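Long-range contacts in hydrolase (Thermococcus thioreducens, PDB 6IAH), which is a magnesium-binding phosphatase of the haloacid dehalogenase superfamily with diverse substrate specificity that probably includes phosphoglycolate among its substrates: residues 107-113 against 119-125; 22-26 against 59-64. One frame throughout, in Å; residues are numbered along the deposited sequence.

Contact 1 of 2, residues 107-113 against 119-125; sequences TFYLGRE and FDFPGLW
This is a helix C-terminus met by the returning chain: the last turn of helix 100-110 and the residues after it receive the returning segment 119-125, on the way from the helical cap region back to the HAD core. Residues 107-110 are helical; Gly111 leaves the helix at phi/psi 59/-126. Extended backbone runs through 119-122, and a 3-10 turn starts at Leu124. Gly111 and Gly123 face each other, CA to CA 3.8 Å; a CB on either would clash with the opposing backbone. Two carbonyls of the last helical turn take amides from the incoming chain: Leu124 N to Phe108 O and Trp125 N to Tyr109 O, both 2.9 Å. Water 2 joins Arg112 N (2.7 Å) to Gly123 N (3.2 Å). At one end Phe108 (chi1 m) centres an aromatic cluster: the edge of Phe119 (chi1 p) meets its face, centroids 5.4 Å apart, and its own edge meets the face of Phe121 (chi1 t) at 5.0 Å, planes at 88°. Thr107 CG2 sits 3.6 Å from the centroid of the Phe119 ring, a CH-pi contact. Trp125 CB makes another, 3.9 Å from the Tyr109 ring centroid. At the solvent-exposed side Arg112 and Asp120 form a two-pronged salt bridge, NE to OD1 2.9 Å and NH2 to OD2 3.1 Å. Tyr109 OH bonds Glu128 and Glu113 pairs with Arg162. Beyond the segments, Phe108 and Leu124 pack on helix 17-32, while Leu110 and Trp125 lie against helix 154-164.

Contact 2 of 2, residues 22-26 against 59-64; sequences TKLTA and VSEALI
Apolar contacts carry most of this helix-helix crossing. Both segments are regular helix throughout, 22-26 within helix 17-32 and 59-64 within helix 56-68; their local axes approach to 8.9 Å with N-to-C directions 49° apart, a signed crossing angle of -49°. The backbones come nearest at Ala26 and Ile64, whose CA atoms are 5.2 Å apart. There the small alanine lets the helices close up: Ile64 (chi1 m, chi2 t) brings CG1 to 3.6 Å from Ala26 CA and 3.8 Å from Ala26 CB, and Ala26 CB also lies 4.3 Å from Leu63 CB. A turn earlier, the methyl of Thr22 meets three residues, with Thr22 CG2 3.8 Å from Leu63 CD1 and 4.1 Å from Val59 CG1, as well as 3.6 Å from Ser60 OG. This interface belongs to the all-helical cap, built from the chain inserted after the first strand of the Rossmann-like HAD core, as in C1-capped members of the superfamily; Thr22 lies about 10 Å, side chain to side chain, from Glu16, a residue of a second magnesium site that is not occupied in this chain of the model. The hydroxyl-bearing residues follow a shared pattern. Thr22, Thr25 and Ser60 all take chi1 m, and each hydroxyl hydrogen-bonds a carbonyl of its own helix, at Tyr18, Ala21 and Asp56 respectively. With their polar ends paired in this way, the threonines offer methyls to the partner helix: Thr25 CG2 stands 3.9 Å from Ser60 CB. Phe105 of helix 100-110 touches Thr22, Thr25 and Ser60, whereas Leu47 of helix 41-50 packs on Leu63.

In the fold
From the N terminus, the chain leaves strand 2-5 with its magnesium ligands Asp6 and Asp8, passes strand 12-13 and enters helix 17-32. Contact 2 closes the first loop, bringing helix 56-68 back onto that helix after helix 41-50. Only then does contact 1 open, a much tighter turn with five residues between its segments, so the two follow in series and neither nest nor cross. Helix 17-32 joins them: Phe108 CE2 lies 3.4 Å from Leu24 O, and Leu124 CD1 lies 4.0 Å from Leu24 CD1. Contact 2 thus pairs helices inside the cap, while contact 1 directs the chain toward strand 129-130 and the core.

Contact 1 of 2, residues 107-113 against 119-125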
loop_
_atom_site.group_PDB
_atom_site.type_symbol
_atom_site.label_atom_id
_atom_site.label_comp_id
_atom_site.label_asym_id
_atom_site.label_seq_id
_atom_site.Cartn_x
_atom_site.Cartn_y
_atom_site.Cartn_z
ATOM N N THR A 107 -2.655 -16.178 1.935
ATOM C CA THR A 107 -3.875 -16.897 2.277
ATOM C C THR A 107 -4.892 -15.950 2.979
ATOM O O THR A 107 -6.056 -15.911 2.585
ATOM C CB THR A 107 -3.543 -18.147 3.131
ATOM O OG1 THR A 107 -2.687 -19.019 2.358
ATOM C CG2 THR A 107 -4.809 -18.902 3.524
ATOM N N PHE A 108 -4.423 -15.165 3.946
ATOM C CA PHE A 108 -5.291 -14.257 4.723
ATOM C C PHE A 108 -5.727 -13.033 3.861
ATOM O O PHE A 108 -6.888 -12.636 3.903
ATOM C CB PHE A 108 -4.605 -13.753 5.993
ATOM C CG PHE A 108 -4.594 -14.729 7.115
ATOM C CD1 PHE A 108 -5.779 -15.309 7.573
ATOM C CD2 PHE A 108 -3.403 -15.053 7.780
ATOM C CE1 PHE A 108 -5.751 -16.215 8.641
ATOM C CE2 PHE A 108 -3.381 -15.953 8.827
ATOM C CZ PHE A 108 -4.547 -16.512 9.276
ATOM N N TYR A 109 -4.810 -12.482 3.055
ATOM C CA TYR A 109 -5.101 -11.237 2.336
ATOM C C TYR A 109 -5.904 -11.548 1.057
ATOM O O TYR A 109 -6.927 -10.898 0.810
ATOM C CB TYR A 109 -3.814 -10.414 2.018
ATOM C CG TYR A 109 -4.154 -9.138 1.266
ATOM C CD1 TYR A 109 -4.757 -8.066 1.912
ATOM C CD2 TYR A 109 -3.942 -9.049 -0.121
ATOM C CE1 TYR A 109 -5.124 -6.905 1.234
ATOM C CE2 TYR A 109 -4.290 -7.903 -0.813
ATOM C CZ TYR A 109 -4.865 -6.845 -0.157
ATOM O OH TYR A 109 -5.227 -5.756 -0.900
ATOM N N LEU A 110 -5.418 -12.520 0.253
ATOM C CA LEU A 110 -6.023 -12.889 -0.985
ATOM C C LEU A 110 -7.134 -13.958 -0.890
ATOM O O LEU A 110 -8.018 -13.958 -1.730
ATOM C CB LEU A 110 -4.970 -13.352 -1.998
ATOM C CG LEU A 110 -3.921 -12.321 -2.407
ATOM C CD1 LEU A 110 -2.983 -13.000 -3.387
ATOM C CD2 LEU A 110 -4.559 -11.116 -3.088
ATOM N N GLY A 111 -7.070 -14.865 0.086
ATOM C CA GLY A 111 -8.083 -15.897 0.237
ATOM C C GLY A 111 -8.166 -16.748 -0.992
ATOM O O GLY A 111 -7.128 -17.142 -1.540
ATOM N N ARG A 112 -9.380 -16.869 -1.541
ATOM C CA ARG A 112 -9.585 -17.726 -2.699
ATOM C C ARG A 112 -8.942 -17.204 -3.967
ATOM O O ARG A 112 -8.793 -17.991 -4.927
ATOM C CB ARG A 112 -11.052 -18.020 -2.946
ATOM C CG ARG A 112 -11.700 -18.732 -1.771
ATOM C CD ARG A 112 -13.172 -18.858 -2.047
ATOM N NE ARG A 112 -13.806 -19.816 -1.154
ATOM C CZ ARG A 112 -15.109 -20.038 -1.093
ATOM N NH1 ARG A 112 -15.916 -19.333 -1.836
ATOM N NH2 ARG A 112 -15.590 -20.932 -0.261
ATOM N N GLU A 113 -8.556 -15.922 -3.985
ATOM C CA GLU A 113 -7.815 -15.360 -5.129
ATOM C C GLU A 113 -6.390 -15.898 -5.208
ATOM O O GLU A 113 -5.699 -15.682 -6.220
ATOM C CB GLU A 113 -7.768 -13.831 -5.083
ATOM C CG GLU A 113 -9.120 -13.095 -5.195
ATOM C CD GLU A 113 -9.847 -13.289 -6.510
ATOM O OE1 GLU A 113 -9.185 -13.319 -7.614
ATOM O OE2 GLU A 113 -11.091 -13.396 -6.461
ATOM N N PHE A 119 -5.223 -22.725 3.369
ATOM C CA PHE A 119 -6.543 -23.134 3.754
ATOM C C PHE A 119 -7.542 -22.166 3.111
ATOM O O PHE A 119 -7.157 -21.088 2.605
ATOM C CB PHE A 119 -6.670 -23.073 5.287
ATOM C CG PHE A 119 -6.027 -21.871 5.911
ATOM C CD1 PHE A 119 -4.709 -21.899 6.341
ATOM C CD2 PHE A 119 -6.764 -20.690 6.116
ATOM C CE1 PHE A 119 -4.126 -20.771 6.933
ATOM C CE2 PHE A 119 -6.192 -19.559 6.709
ATOM C CZ PHE A 119 -4.857 -19.589 7.114
ATOM N N ASP A 120 -8.808 -22.527 3.143
ATOM C CA ASP A 120 -9.878 -21.704 2.603
ATOM C C ASP A 120 -10.116 -20.558 3.598
ATOM O O ASP A 120 -10.251 -20.762 4.795
ATOM C CB ASP A 120 -11.160 -22.565 2.382
ATOM C CG ASP A 120 -12.262 -21.838 1.539
ATOM O OD1 ASP A 120 -12.019 -20.779 0.957
ATOM O OD2 ASP A 120 -13.402 -22.339 1.425
ATOM N N PHE A 121 -10.119 -19.333 3.087
ATOM C CA PHE A 121 -10.256 -18.158 3.895
ATOM C C PHE A 121 -10.828 -17.068 3.004
ATOM O O PHE A 121 -10.459 -16.976 1.768
ATOM C CB PHE A 121 -8.926 -17.692 4.503
ATOM C CG PHE A 121 -9.086 -16.643 5.563
ATOM C CD1 PHE A 121 -9.380 -16.993 6.864
ATOM C CD2 PHE A 121 -8.982 -15.286 5.255
ATOM C CE1 PHE A 121 -9.574 -16.010 7.853
ATOM C CE2 PHE A 121 -9.102 -14.311 6.232
ATOM C CZ PHE A 121 -9.435 -14.675 7.535
ATOM N N PRO A 122 -11.761 -16.300 3.567
ATOM C CA PRO A 122 -12.356 -15.180 2.795
ATOM C C PRO A 122 -11.360 -14.001 2.801
ATOM O O PRO A 122 -11.131 -13.381 3.832
ATOM C CB PRO A 122 -13.657 -14.838 3.561
ATOM C CG PRO A 122 -13.649 -15.621 4.802
ATOM C CD PRO A 122 -12.325 -16.345 4.954
ATOM N N GLY A 123 -10.708 -13.775 1.673
ATOM C CA GLY A 123 -9.695 -12.765 1.593
ATOM C C GLY A 123 -10.026 -11.430 2.248
ATOM O O GLY A 123 -11.069 -10.835 1.952
ATOM N N LEU A 124 -9.097 -10.925 3.047
ATOM C CA LEU A 124 -9.205 -9.578 3.662
ATOM C C LEU A 124 -9.206 -8.453 2.651
ATOM O O LEU A 124 -9.718 -7.400 2.972
ATOM C CB LEU A 124 -8.131 -9.329 4.704
ATOM C CG LEU A 124 -8.243 -10.159 5.989
ATOM C CD1 LEU A 124 -6.935 -10.058 6.766
ATOM C CD2 LEU A 124 -9.469 -9.774 6.814
ATOM N N TRP A 125 -8.740 -8.688 1.410
ATOM C CA TRP A 125 -8.841 -7.649 0.402
ATOM C C TRP A 125 -10.314 -7.174 0.169
ATOM O O TRP A 125 -10.541 -6.028 -0.210
ATOM C CB TRP A 125 -8.175 -8.072 -0.930
ATOM C CG TRP A 125 -8.989 -9.050 -1.711
ATOM C CD1 TRP A 125 -8.998 -10.430 -1.572
ATOM C CD2 TRP A 125 -9.849 -8.768 -2.837
ATOM N NE1 TRP A 125 -9.865 -10.989 -2.473
ATOM C CE2 TRP A 125 -10.397 -10.009 -3.266
ATOM C CE3 TRP A 125 -10.260 -7.601 -3.469
ATOM C CZ2 TRP A 125 -11.297 -10.100 -4.345
ATOM C CZ3 TRP A 125 -11.178 -7.686 -4.503
ATOM C CH2 TRP A 125 -11.677 -8.923 -4.941
HETATM O O HOH W 1 -11.292 -13.971 -1.537
HETATM O O HOH W 2 -11.416 -15.184 -1.060
#

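Contact 2 of 2, residues 22-26 against 59-64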
loop_
_atom_site.group_PDB
_atom_site.type_symbol
_atom_site.label_atom_id
_atom_site.label_comp_id
_atom_site.label_asym_id
_atom_site.label_seq_id
_atom_site.Cartn_x
_atom_site.Cartn_y
_atom_site.Cartn_z
ATOM N N THR A 22 -1.481 -8.601 8.520
ATOM C CA THR A 22 -0.236 -8.657 9.243
ATOM C C THR A 22 -0.497 -9.259 10.643
ATOM O O THR A 22 0.160 -10.211 11.092
ATOM C CB THR A 22 0.413 -7.271 9.288
ATOM O OG1 THR A 22 0.692 -6.821 7.922
ATOM C CG2 THR A 22 1.714 -7.264 10.102
ATOM N N LYS A 23 -1.514 -8.729 11.298
ATOM C CA LYS A 23 -1.906 -9.247 12.605
ATOM C C LYS A 23 -2.259 -10.736 12.584
ATOM O O LYS A 23 -1.680 -11.499 13.310
ATOM C CB LYS A 23 -3.091 -8.445 13.106
ATOM C CG LYS A 23 -3.670 -8.933 14.426
ATOM C CD LYS A 23 -5.108 -8.423 14.565
ATOM C CE LYS A 23 -5.504 -8.271 16.006
ATOM N NZ LYS A 23 -5.823 -9.513 16.695
ATOM N N LEU A 24 -3.148 -11.162 11.716
ATOM C CA LEU A 24 -3.508 -12.552 11.648
ATOM C C LEU A 24 -2.359 -13.487 11.259
ATOM O O LEU A 24 -2.231 -14.608 11.769
ATOM C CB LEU A 24 -4.690 -12.770 10.688
ATOM C CG LEU A 24 -5.984 -12.052 11.041
ATOM C CD1 LEU A 24 -6.991 -12.404 9.957
ATOM C CD2 LEU A 24 -6.484 -12.446 12.444
ATOM N N THR A 25 -1.536 -13.063 10.325
ATOM C CA THR A 25 -0.348 -13.863 9.996
ATOM C C THR A 25 0.601 -14.062 11.192
ATOM O O THR A 25 1.034 -15.168 11.453
ATOM C CB THR A 25 0.432 -13.157 8.885
ATOM O OG1 THR A 25 -0.455 -13.040 7.784
ATOM C CG2 THR A 25 1.688 -13.867 8.582
ATOM N N ALA A 26 0.904 -12.999 11.910
ATOM C CA ALA A 26 1.780 -13.082 13.047
ATOM C C ALA A 26 1.114 -13.978 14.070
ATOM O O ALA A 26 1.781 -14.834 14.655
ATOM C CB ALA A 26 2.093 -11.726 13.637
ATOM N N VAL A 59 7.393 -7.414 7.899
ATOM C CA VAL A 59 6.836 -6.790 9.098
ATOM C C VAL A 59 6.246 -7.902 9.959
ATOM O O VAL A 59 6.464 -7.881 11.154
ATOM C CB VAL A 59 5.755 -5.721 8.818
ATOM C CG1 VAL A 59 5.202 -5.111 10.147
ATOM C CG2 VAL A 59 6.318 -4.562 8.000
ATOM N N SER A 60 5.527 -8.860 9.350
ATOM C CA SER A 60 4.918 -9.973 10.097
ATOM C C SER A 60 6.024 -10.746 10.820
ATOM O O SER A 60 5.922 -11.041 12.026
ATOM C CB SER A 60 4.113 -10.896 9.170
ATOM O OG SER A 60 3.037 -10.229 8.517
ATOM N N GLU A 61 7.102 -11.058 10.109
ATOM C CA GLU A 61 8.228 -11.757 10.706
ATOM C C GLU A 61 8.840 -11.111 11.940
ATOM O O GLU A 61 9.079 -11.789 12.947
ATOM C CB GLU A 61 9.350 -12.014 9.644
ATOM C CG GLU A 61 10.500 -12.818 10.196
ATOM C CD GLU A 61 11.610 -13.007 9.086
ATOM O OE1 GLU A 61 11.338 -12.660 7.955
ATOM O OE2 GLU A 61 12.707 -13.480 9.387
ATOM N N ALA A 62 9.041 -9.801 11.850
ATOM C CA ALA A 62 9.525 -8.998 12.928
ATOM C C ALA A 62 8.568 -9.127 14.129
ATOM O O ALA A 62 9.012 -9.355 15.204
ATOM C CB ALA A 62 9.634 -7.543 12.503
ATOM N N LEU A 63 7.285 -9.004 13.882
ATOM C CA LEU A 63 6.303 -9.036 14.996
ATOM C C LEU A 63 6.191 -10.350 15.691
ATOM O O LEU A 63 5.905 -10.411 16.914
ATOM C CB LEU A 63 4.933 -8.582 14.493
ATOM C CG LEU A 63 4.860 -7.086 14.200
ATOM C CD1 LEU A 63 3.643 -6.819 13.388
ATOM C CD2 LEU A 63 4.876 -6.226 15.475
ATOM N N ILE A 64 6.386 -11.406 14.931
ATOM C CA ILE A 64 6.398 -12.784 15.452
ATOM C C ILE A 64 7.537 -12.975 16.439
ATOM O O ILE A 64 7.329 -13.359 17.626
ATOM C CB ILE A 64 6.488 -13.846 14.335
ATOM C CG1 ILE A 64 5.226 -13.848 13.521
ATOM C CG2 ILE A 64 6.702 -15.254 14.934
ATOM C CD1 ILE A 64 5.393 -14.535 12.172
#